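Insecticidal crystal protein Cry7Cal (Bacillus thuringiensis, PDB 5ZI1) acts as an insecticidal toxin active against the locust Locusta migratoria manilensis, probably by receptor binding and, as in other three-domain delta-endotoxins, membrane pore formation. Local coordinates at residues Y241-T247 / Y464-Q470; I471-K475 / G494-K498; I522-Y528 / I592-I598. One frame throughout, in Å; residues are numbered along the deposited sequence.

Contact 1 of 3, residues Y241-T247 / Y464-Q470; sequences YPMETVT and YPDKITQ
CD1 of Ile-468 ends among three side chains of 241-247. Met-243 comes nearest, its CG 4.0 Å from that CD1, while Pro-242 CD and Tyr-241 CD2 lie a little farther out. The other branch, Ile-468 CG2, runs alongside Thr-245 and meets its CG2 at 4.0 Å. Thr-245 in turn is fixed by a bond from its OG1 to Met-243 O (2.9 Å), made in the carbonyl plane. Ile-468 and Thr-245 are buried, and Met-243 and Pro-242 close over them from the surface.

This part is built on a short parallel pairing of strands 245-246 and 468-472. Glu-244 O receives Ile-468 N at 2.9 Å. Val-246 then uses both of its backbone polar atoms, its N reaching Ile-468 O at 3.0 Å and its O accepting from Gln-470 N at the same distance. The chain leaving helix 232-235 thereby joins the edge of the sheet that belongs to the C-terminal sandwich. Beside this pairing, Tyr-241 and Gln-470 cross nearly perpendicularly, ring and amide planes 88° apart; Tyr-241 OH and Gln-470 NE2 probably share Glu-596 OE2, the tyrosine contact being doubtfully short.

The other face, with Val-246 and Thr-469, is packed as closely but nearer solvent. Val-246 CG2 lies over one face of the Tyr-464 ring, offset toward the rim, and CG1 is 3.8 Å from Tyr-464 CE1. The type II turn Tyr-464 to Lys-467 carries Asp-466 outward and brings the Lys-467 methylenes past Val-246 CG2. The loose end is here: Lys-467 bends toward Glu-244, yet the salt bridge from NZ to Glu-244 OE1 is long, 3.5 Å.

Main-chain bonds and apolar packing therefore probably define the junction, the long ion pair adding little.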
loop_
_atom_site.group_PDB
_atom_site.type_symbol
_atom_site.label_atom_id
_atom_site.label_comp_id
_atom_site.label_asym_id
_atom_site.label_seq_id
_atom_site.Cartn_x
_atom_site.Cartn_y
_atom_site.Cartn_z
ATOM N N TYR A 241 4.364 8.005 -18.958
ATOM C CA TYR A 241 4.286 6.544 -18.954
ATOM C C TYR A 241 3.590 6.096 -20.234
ATOM O O TYR A 241 2.410 5.710 -20.218
ATOM C CB TYR A 241 3.579 6.037 -17.696
ATOM C CG TYR A 241 4.301 6.438 -16.419
ATOM C CD1 TYR A 241 3.960 7.605 -15.733
ATOM C CD2 TYR A 241 5.335 5.661 -15.908
ATOM C CE1 TYR A 241 4.633 7.979 -14.565
ATOM C CE2 TYR A 241 6.012 6.027 -14.744
ATOM C CZ TYR A 241 5.658 7.180 -14.076
ATOM O OH TYR A 241 6.342 7.539 -12.924
ATOM N N PRO A 242 4.300 6.132 -21.367
ATOM C CA PRO A 242 3.710 5.707 -22.643
ATOM C C PRO A 242 3.667 4.203 -22.850
ATOM O O PRO A 242 3.194 3.760 -23.905
ATOM C CB PRO A 242 4.631 6.368 -23.684
ATOM C CG PRO A 242 5.968 6.379 -23.022
ATOM C CD PRO A 242 5.682 6.622 -21.535
ATOM N N MET A 243 4.144 3.397 -21.905
ATOM C CA MET A 243 3.979 1.953 -22.028
ATOM C C MET A 243 3.776 1.321 -20.657
ATOM O O MET A 243 3.859 1.983 -19.614
ATOM C CB MET A 243 5.164 1.315 -22.763
ATOM C CG MET A 243 6.488 1.349 -22.025
ATOM S SD MET A 243 7.880 1.298 -23.196
ATOM C CE MET A 243 7.154 0.462 -24.612
ATOM N N GLU A 244 3.479 0.022 -20.689
ATOM C CA GLU A 244 3.180 -0.740 -19.486
ATOM C C GLU A 244 4.249 -0.526 -18.428
ATOM O O GLU A 244 5.445 -0.530 -18.719
ATOM C CB GLU A 244 3.048 -2.218 -19.833
ATOM C CG GLU A 244 2.001 -2.459 -20.906
ATOM C CD GLU A 244 1.955 -3.904 -21.363
ATOM O OE1 GLU A 244 2.626 -4.742 -20.719
ATOM O OE2 GLU A 244 1.248 -4.200 -22.358
ATOM N N THR A 245 3.793 -0.296 -17.202
ATOM C CA THR A 245 4.624 0.142 -16.091
ATOM C C THR A 245 4.343 -0.801 -14.940
ATOM O O THR A 245 3.180 -1.077 -14.647
ATOM C CB THR A 245 4.283 1.586 -15.676
ATOM O OG1 THR A 245 4.372 2.461 -16.813
ATOM C CG2 THR A 245 5.223 2.070 -14.584
ATOM N N VAL A 246 5.391 -1.287 -14.291
ATOM C CA VAL A 246 5.257 -2.273 -13.227
ATOM C C VAL A 246 5.568 -1.587 -11.905
ATOM O O VAL A 246 6.674 -1.061 -11.712
ATOM C CB VAL A 246 6.169 -3.488 -13.458
ATOM C CG1 VAL A 246 6.074 -4.438 -12.267
ATOM C CG2 VAL A 246 5.770 -4.189 -14.738
ATOM N N THR A 247 4.610 -1.618 -10.983
ATOM C CA THR A 247 4.734 -0.893 -9.731
ATOM C C THR A 247 4.550 -1.809 -8.528
ATOM O O THR A 247 3.990 -2.914 -8.624
ATOM C CB THR A 247 3.719 0.227 -9.690
ATOM O OG1 THR A 247 2.416 -0.360 -9.773
ATOM C CG2 THR A 247 3.917 1.128 -10.899
ATOM N N TYR A 464 12.236 -5.423 -16.363
ATOM C CA TYR A 464 11.418 -5.940 -17.443
ATOM C C TYR A 464 11.815 -5.228 -18.722
ATOM O O TYR A 464 11.546 -4.022 -18.864
ATOM C CB TYR A 464 9.928 -5.750 -17.157
ATOM C CG TYR A 464 9.478 -6.416 -15.873
ATOM C CD1 TYR A 464 9.569 -5.747 -14.667
ATOM C CD2 TYR A 464 8.993 -7.731 -15.863
ATOM C CE1 TYR A 464 9.184 -6.341 -13.482
ATOM C CE2 TYR A 464 8.601 -8.346 -14.668
ATOM C CZ TYR A 464 8.705 -7.639 -13.484
ATOM O OH TYR A 464 8.333 -8.186 -12.284
ATOM N N PRO A 465 12.485 -5.897 -19.655
ATOM C CA PRO A 465 12.527 -5.373 -21.019
ATOM C C PRO A 465 11.099 -5.260 -21.534
ATOM O O PRO A 465 10.200 -5.985 -21.089
ATOM C CB PRO A 465 13.339 -6.426 -21.783
ATOM C CG PRO A 465 13.176 -7.678 -20.976
ATOM C CD PRO A 465 13.083 -7.241 -19.552
ATOM N N ASP A 466 10.890 -4.316 -22.446
ATOM C CA ASP A 466 9.587 -3.991 -23.021
ATOM C C ASP A 466 8.637 -3.329 -22.035
ATOM O O ASP A 466 7.449 -3.149 -22.360
ATOM C CB ASP A 466 8.889 -5.220 -23.610
ATOM C CG ASP A 466 9.777 -5.998 -24.546
ATOM O OD1 ASP A 466 10.963 -5.630 -24.729
ATOM O OD2 ASP A 466 9.272 -6.983 -25.122
ATOM N N LYS A 467 9.109 -2.974 -20.842
ATOM C CA LYS A 467 8.266 -2.360 -19.826
ATOM C C LYS A 467 9.074 -1.325 -19.063
ATOM O O LYS A 467 10.303 -1.423 -18.952
ATOM C CB LYS A 467 7.708 -3.396 -18.832
ATOM C CG LYS A 467 6.762 -4.409 -19.450
ATOM C CD LYS A 467 6.207 -5.354 -18.412
ATOM C CE LYS A 467 4.767 -5.711 -18.725
ATOM N NZ LYS A 467 4.570 -7.147 -19.083
ATOM N N ILE A 468 8.377 -0.332 -18.527
ATOM C CA ILE A 468 8.997 0.534 -17.538
ATOM C C ILE A 468 8.945 -0.194 -16.202
ATOM O O ILE A 468 7.869 -0.578 -15.732
ATOM C CB ILE A 468 8.300 1.895 -17.463
ATOM C CG1 ILE A 468 8.565 2.702 -18.745
ATOM C CG2 ILE A 468 8.803 2.627 -16.256
ATOM C CD1 ILE A 468 7.517 3.798 -19.018
ATOM N N THR A 469 10.103 -0.418 -15.607
ATOM C CA THR A 469 10.180 -1.089 -14.325
ATOM C C THR A 469 10.354 -0.020 -13.265
ATOM O O THR A 469 11.350 0.712 -13.272
ATOM C CB THR A 469 11.324 -2.104 -14.286
ATOM O OG1 THR A 469 11.260 -2.918 -15.463
ATOM C CG2 THR A 469 11.161 -3.006 -13.063
ATOM N N GLN A 470 9.376 0.094 -12.378
ATOM C CA GLN A 470 9.401 1.131 -11.358
ATOM C C GLN A 470 9.709 0.429 -10.045
ATOM O O GLN A 470 8.891 -0.349 -9.536
ATOM C CB GLN A 470 8.091 1.918 -11.320
ATOM C CG GLN A 470 8.077 3.071 -10.316
ATOM C CD GLN A 470 6.684 3.652 -10.117
ATOM O OE1 GLN A 470 5.833 3.026 -9.500
ATOM N NE2 GLN A 470 6.445 4.848 -10.656
#

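Contact 2 of 3, residues I471-K475 / G494-K498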
loop_
_atom_site.group_PDB
_atom_site.type_symbol
_atom_site.label_atom_id
_atom_site.label_comp_id
_atom_site.label_asym_id
_atom_site.label_seq_id
_atom_site.Cartn_x
_atom_site.Cartn_y
_atom_site.Cartn_z
ATOM N N ILE A 471 10.894 0.695 -9.517
ATOM C CA ILE A 471 11.433 0.021 -8.352
ATOM C C ILE A 471 11.582 1.069 -7.259
ATOM O O ILE A 471 12.302 2.056 -7.447
ATOM C CB ILE A 471 12.787 -0.646 -8.637
ATOM C CG1 ILE A 471 12.678 -1.623 -9.808
ATOM C CG2 ILE A 471 13.290 -1.335 -7.382
ATOM C CD1 ILE A 471 13.973 -2.414 -10.061
ATOM N N PRO A 472 10.925 0.905 -6.114
ATOM C CA PRO A 472 11.058 1.893 -5.049
ATOM C C PRO A 472 12.468 1.904 -4.514
ATOM O O PRO A 472 13.150 0.881 -4.474
ATOM C CB PRO A 472 10.066 1.408 -3.989
ATOM C CG PRO A 472 9.025 0.711 -4.792
ATOM C CD PRO A 472 9.779 0.017 -5.903
ATOM N N ALA A 473 12.910 3.089 -4.114
ATOM C CA ALA A 473 14.223 3.201 -3.498
ATOM C C ALA A 473 14.351 2.274 -2.296
ATOM O O ALA A 473 15.444 1.768 -2.017
ATOM C CB ALA A 473 14.484 4.661 -3.102
ATOM N N VAL A 474 13.255 2.031 -1.576
ATOM C CA VAL A 474 13.355 1.164 -0.410
ATOM C C VAL A 474 13.591 -0.294 -0.781
ATOM O O VAL A 474 13.929 -1.083 0.099
ATOM C CB VAL A 474 12.121 1.307 0.508
ATOM C CG1 VAL A 474 12.070 2.706 1.079
ATOM C CG2 VAL A 474 10.846 0.997 -0.235
ATOM N N LYS A 475 13.473 -0.669 -2.066
ATOM C CA LYS A 475 13.891 -2.004 -2.500
ATOM C C LYS A 475 15.408 -2.191 -2.464
ATOM O O LYS A 475 15.878 -3.310 -2.704
ATOM C CB LYS A 475 13.372 -2.315 -3.907
ATOM C CG LYS A 475 11.840 -2.398 -4.038
ATOM C CD LYS A 475 11.257 -3.525 -3.174
ATOM C CE LYS A 475 11.707 -4.921 -3.637
ATOM N NZ LYS A 475 11.046 -5.385 -4.910
ATOM N N GLY A 494 4.364 3.711 -0.061
ATOM C CA GLY A 494 5.385 3.152 0.791
ATOM C C GLY A 494 6.350 4.238 1.191
ATOM O O GLY A 494 6.172 5.395 0.817
ATOM N N PRO A 495 7.373 3.907 1.971
ATOM C CA PRO A 495 8.300 4.943 2.441
ATOM C C PRO A 495 9.258 5.372 1.337
ATOM O O PRO A 495 9.321 4.775 0.260
ATOM C CB PRO A 495 9.031 4.274 3.606
ATOM C CG PRO A 495 8.818 2.821 3.416
ATOM C CD PRO A 495 7.537 2.637 2.698
ATOM N N ILE A 496 9.998 6.449 1.621
ATOM C CA ILE A 496 10.876 7.097 0.657
ATOM C C ILE A 496 12.194 7.413 1.353
ATOM O O ILE A 496 12.304 7.348 2.574
ATOM C CB ILE A 496 10.251 8.382 0.063
ATOM C CG1 ILE A 496 10.026 9.430 1.155
ATOM C CG2 ILE A 496 8.955 8.066 -0.677
ATOM C CD1 ILE A 496 9.439 10.714 0.642
ATOM N N LEU A 497 13.209 7.753 0.555
ATOM C CA LEU A 497 14.503 8.148 1.095
ATOM C C LEU A 497 14.582 9.660 1.266
ATOM O O LEU A 497 14.150 10.418 0.389
ATOM C CB LEU A 497 15.645 7.690 0.186
ATOM C CG LEU A 497 15.893 6.184 0.045
ATOM C CD1 LEU A 497 17.363 5.896 -0.203
ATOM C CD2 LEU A 497 15.404 5.439 1.261
ATOM N N LYS A 498 15.163 10.092 2.388
ATOM C CA LYS A 498 15.433 11.499 2.656
ATOM C C LYS A 498 16.936 11.694 2.803
ATOM O O LYS A 498 17.534 11.237 3.783
ATOM C CB LYS A 498 14.710 11.963 3.911
ATOM C CG LYS A 498 14.884 13.434 4.195
ATOM C CD LYS A 498 14.113 13.814 5.442
ATOM C CE LYS A 498 15.033 13.941 6.645
ATOM N NZ LYS A 498 15.268 15.385 6.995
HETATM O O HOH W 1 11.246 4.087 -1.738
#
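Val-474 brings its CG1 against Pro-495, 3.5 Å from the carbonyl O and 4.0 Å from CG of the proline ring. The torsion explains this: CG1 stands beside its own backbone N (chi1 -65°), and that N also faces Pro-495, through a water. Water 1 accepts from Val-474 N at 2.9 Å and donates to Pro-495 O at 2.9 Å. The proline carbonyl is thus touched by a methyl and held by a bridging solvent molecule, and no direct hydrogen bond joins the two segments.

One residue earlier, Ala-473 places CB 3.8 Å from Leu-497 CG, while Leu-497 CD2 also approaches Val-474 CG1. In the galactose-binding-like (jelly-roll) beta sandwich of the C-terminal domain, strands 468-472 and 496-500 both pair antiparallel with strand 589-599. Ile-471 and Ala-473 form backbone bonds to Ile-595 and Asp-593, and Leu-497 to Ile-592, which places the two strands one after the other along their common partner. A 3-10 turn, closed by Lys-475 N to Pro-472 O at 2.9 Å, ends the first of them, points Ala-473 CB at Leu-497 and sets Val-474 beside Pro-495. Leu-497 further packs on Val-509 and Phe-510 of strand 508-513, in the facing sheet. Pro-495, only partly exposed, has a bound acetate ion, probably from the crystallisation liquor, about 4 Å from its side chain.

Contact 3 of 3, residues I522-Y528 / I592-I598; sequences IKVRVRY and IDKIEFI
An extended first torsion (chi1 -174°) followed by a bend at chi3 (68°) turns the NE side of Arg-525 onto Glu-596. Glu-596 meets it with an extended chain whose CG lies beside the backbone N. The two residues are a hydrogen-bonded pair in an antiparallel pairing of the C-terminal beta sandwich, where strand 521-530 lies next to strand 589-599. The backbone register is documented by Arg-525 N to Glu-596 O at 2.7 Å and Ile-598 N to Lys-523 O, also 2.7 Å.

Two of the guanidinium nitrogens converge on one oxygen: NE reaches Glu-596 OE1 at 2.7 Å, nearly along the C-O axis, and NH2 reaches the same OE1 at 2.9 Å from above the carboxylate plane. The planes are 61° apart, so this is not a flat, two-oxygen pairing; OE2 probably turns to partners outside the two strands. One guanidinium face carries Ile-598 CD1, and Arg-525 also has a cation-pi contact with Tyr-241. These neighbours probably hold the buried ion pair in a fixed orientation.

The other face of the sheet is largely apolar. Val-524 CG2 lies 3.9 Å from Phe-597 CE2, with Ile-522 CD1 at the edge of that ring, and Val-526 packs between Ile-592 and Ile-595.

Near the end of the pairing, Asp-593 and Lys-594 both face Arg-527 in a classic beta bulge. Its extra residue turns the Asp-593 carboxylate toward the arginine, whose NH1 meets Asp-593 OD2 at 2.7 Å on the anti side, out of the carboxylate plane.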
loop_
_atom_site.group_PDB
_atom_site.type_symbol
_atom_site.label_atom_id
_atom_site.label_comp_id
_atom_site.label_asym_id
_atom_site.label_seq_id
_atom_site.Cartn_x
_atom_site.Cartn_y
_atom_site.Cartn_z
ATOM N N ILE A 522 19.339 0.680 -20.896
ATOM C CA ILE A 522 18.428 1.355 -19.979
ATOM C C ILE A 522 18.578 2.877 -20.046
ATOM O O ILE A 522 19.613 3.421 -20.433
ATOM C CB ILE A 522 18.638 0.889 -18.523
ATOM C CG1 ILE A 522 20.126 1.085 -18.132
ATOM C CG2 ILE A 522 18.105 -0.565 -18.324
ATOM C CD1 ILE A 522 20.439 0.852 -16.649
ATOM N N LYS A 523 17.506 3.551 -19.641
ATOM C CA LYS A 523 17.553 4.895 -19.085
ATOM C C LYS A 523 17.050 4.751 -17.654
ATOM O O LYS A 523 16.127 3.965 -17.407
ATOM C CB LYS A 523 16.659 5.836 -19.887
ATOM C CG LYS A 523 17.362 6.563 -20.990
ATOM C CD LYS A 523 16.604 7.804 -21.394
ATOM C CE LYS A 523 15.379 7.402 -22.194
ATOM N NZ LYS A 523 14.773 8.618 -22.793
ATOM N N VAL A 524 17.656 5.476 -16.718
ATOM C CA VAL A 524 17.198 5.508 -15.335
ATOM C C VAL A 524 16.535 6.856 -15.076
ATOM O O VAL A 524 17.182 7.906 -15.155
ATOM C CB VAL A 524 18.356 5.260 -14.356
ATOM C CG1 VAL A 524 17.932 5.508 -12.911
ATOM C CG2 VAL A 524 18.865 3.843 -14.498
ATOM N N ARG A 525 15.247 6.825 -14.756
ATOM C CA ARG A 525 14.491 8.012 -14.394
ATOM C C ARG A 525 14.155 7.934 -12.912
ATOM O O ARG A 525 13.457 7.012 -12.475
ATOM C CB ARG A 525 13.224 8.119 -15.233
ATOM C CG ARG A 525 12.442 9.406 -15.038
ATOM C CD ARG A 525 11.363 9.511 -16.091
ATOM N NE ARG A 525 10.326 8.515 -15.902
ATOM C CZ ARG A 525 9.342 8.271 -16.766
ATOM N NH1 ARG A 525 9.265 8.943 -17.898
ATOM N NH2 ARG A 525 8.425 7.351 -16.500
ATOM N N VAL A 526 14.671 8.878 -12.149
ATOM C CA VAL A 526 14.375 8.990 -10.730
ATOM C C VAL A 526 13.197 9.938 -10.531
ATOM O O VAL A 526 13.130 11.010 -11.147
ATOM C CB VAL A 526 15.607 9.482 -9.965
ATOM C CG1 VAL A 526 15.255 9.717 -8.519
ATOM C CG2 VAL A 526 16.742 8.478 -10.114
ATOM N N ARG A 527 12.242 9.528 -9.704
ATOM C CA ARG A 527 11.163 10.393 -9.257
ATOM C C ARG A 527 11.588 10.944 -7.901
ATOM O O ARG A 527 11.678 10.187 -6.922
ATOM C CB ARG A 527 9.851 9.621 -9.180
ATOM C CG ARG A 527 8.694 10.395 -8.584
ATOM C CD ARG A 527 7.387 9.681 -8.832
ATOM N NE ARG A 527 6.262 10.611 -8.758
ATOM C CZ ARG A 527 5.622 10.933 -7.636
ATOM N NH1 ARG A 527 6.001 10.414 -6.473
ATOM N NH2 ARG A 527 4.609 11.798 -7.677
ATOM N N TYR A 528 11.869 12.254 -7.853
ATOM C CA TYR A 528 12.581 12.865 -6.737
ATOM C C TYR A 528 11.943 14.196 -6.355
ATOM O O TYR A 528 11.079 14.735 -7.055
ATOM C CB TYR A 528 14.051 13.103 -7.080
ATOM C CG TYR A 528 14.246 14.382 -7.853
ATOM C CD1 TYR A 528 13.931 14.453 -9.194
ATOM C CD2 TYR A 528 14.714 15.528 -7.231
ATOM C CE1 TYR A 528 14.079 15.642 -9.909
ATOM C CE2 TYR A 528 14.862 16.713 -7.925
ATOM C CZ TYR A 528 14.551 16.764 -9.271
ATOM O OH TYR A 528 14.707 17.940 -9.985
ATOM N N ILE A 592 14.070 10.703 -2.542
ATOM C CA ILE A 592 14.056 9.739 -3.631
ATOM C C ILE A 592 12.851 8.844 -3.404
ATOM O O ILE A 592 12.749 8.179 -2.367
ATOM C CB ILE A 592 15.347 8.909 -3.692
ATOM C CG1 ILE A 592 16.590 9.804 -3.713
ATOM C CG2 ILE A 592 15.309 7.933 -4.876
ATOM C CD1 ILE A 592 16.774 10.610 -4.987
ATOM N N ASP A 593 11.939 8.829 -4.364
ATOM C CA ASP A 593 10.754 8.002 -4.252
ATOM C C ASP A 593 10.970 6.712 -5.041
ATOM O O ASP A 593 11.314 5.680 -4.454
ATOM C CB ASP A 593 9.533 8.795 -4.727
ATOM C CG ASP A 593 8.294 7.939 -4.877
ATOM O OD1 ASP A 593 8.171 6.927 -4.151
ATOM O OD2 ASP A 593 7.444 8.278 -5.740
ATOM N N LYS A 594 10.816 6.759 -6.363
ATOM C CA LYS A 594 10.926 5.579 -7.203
ATOM C C LYS A 594 12.123 5.684 -8.144
ATOM O O LYS A 594 12.570 6.785 -8.522
ATOM C CB LYS A 594 9.653 5.369 -8.031
ATOM C CG LYS A 594 8.366 5.355 -7.220
ATOM C CD LYS A 594 8.260 4.103 -6.311
ATOM C CE LYS A 594 6.992 4.161 -5.435
ATOM N NZ LYS A 594 5.745 4.340 -6.245
ATOM N N ILE A 595 12.631 4.515 -8.528
ATOM C CA ILE A 595 13.662 4.395 -9.549
ATOM C C ILE A 595 13.023 3.706 -10.735
ATOM O O ILE A 595 12.465 2.610 -10.589
ATOM C CB ILE A 595 14.868 3.602 -9.050
ATOM C CG1 ILE A 595 15.186 4.025 -7.622
ATOM C CG2 ILE A 595 16.038 3.831 -9.976
ATOM C CD1 ILE A 595 15.711 5.424 -7.561
ATOM N N GLU A 596 13.090 4.337 -11.906
ATOM C CA GLU A 596 12.396 3.808 -13.071
ATOM C C GLU A 596 13.400 3.477 -14.158
ATOM O O GLU A 596 14.150 4.351 -14.613
ATOM C CB GLU A 596 11.329 4.774 -13.571
ATOM C CG GLU A 596 10.200 4.940 -12.580
ATOM C CD GLU A 596 9.233 6.015 -12.993
ATOM O OE1 GLU A 596 9.568 6.760 -13.945
ATOM O OE2 GLU A 596 8.141 6.112 -12.377
ATOM N N PHE A 597 13.406 2.207 -14.554
ATOM C CA PHE A 597 14.257 1.690 -15.608
ATOM C C PHE A 597 13.444 1.704 -16.893
ATOM O O PHE A 597 12.474 0.955 -17.037
ATOM C CB PHE A 597 14.756 0.298 -15.234
ATOM C CG PHE A 597 15.610 0.305 -14.004
ATOM C CD1 PHE A 597 15.038 0.268 -12.752
ATOM C CD2 PHE A 597 16.982 0.418 -14.099
ATOM C CE1 PHE A 597 15.826 0.308 -11.600
ATOM C CE2 PHE A 597 17.772 0.461 -12.954
ATOM C CZ PHE A 597 17.191 0.408 -11.705
ATOM N N ILE A 598 13.824 2.587 -17.802
ATOM C CA ILE A 598 13.099 2.816 -19.042
ATOM C C ILE A 598 13.816 2.047 -20.148
ATOM O O ILE A 598 15.045 2.164 -20.267
ATOM C CB ILE A 598 13.022 4.322 -19.358
ATOM C CG1 ILE A 598 12.165 5.023 -18.287
ATOM C CG2 ILE A 598 12.497 4.580 -20.784
ATOM C CD1 ILE A 598 12.289 6.518 -18.289
#

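In the fold
Contacts 2 and 3 are buried, whereas contact 1 is partly buried and reaches solvent along its turn and over Met-243 and Pro-242. Strand 468-472 serves contacts 1 and 2 in succession, and strand 589-599, the second half of contact 3, pairs with both strands of contact 2. Their chemistry differs accordingly. Contact 3 combines regular antiparallel pairing with a buried ion pair and a second, partly exposed one, contact 1 pairs only briefly and in parallel, and contact 2 relies on methyl packing and one water. Glu-596 probably couples contacts 1 and 3, linking the segment after the helical bundle to the C-terminal sandwich.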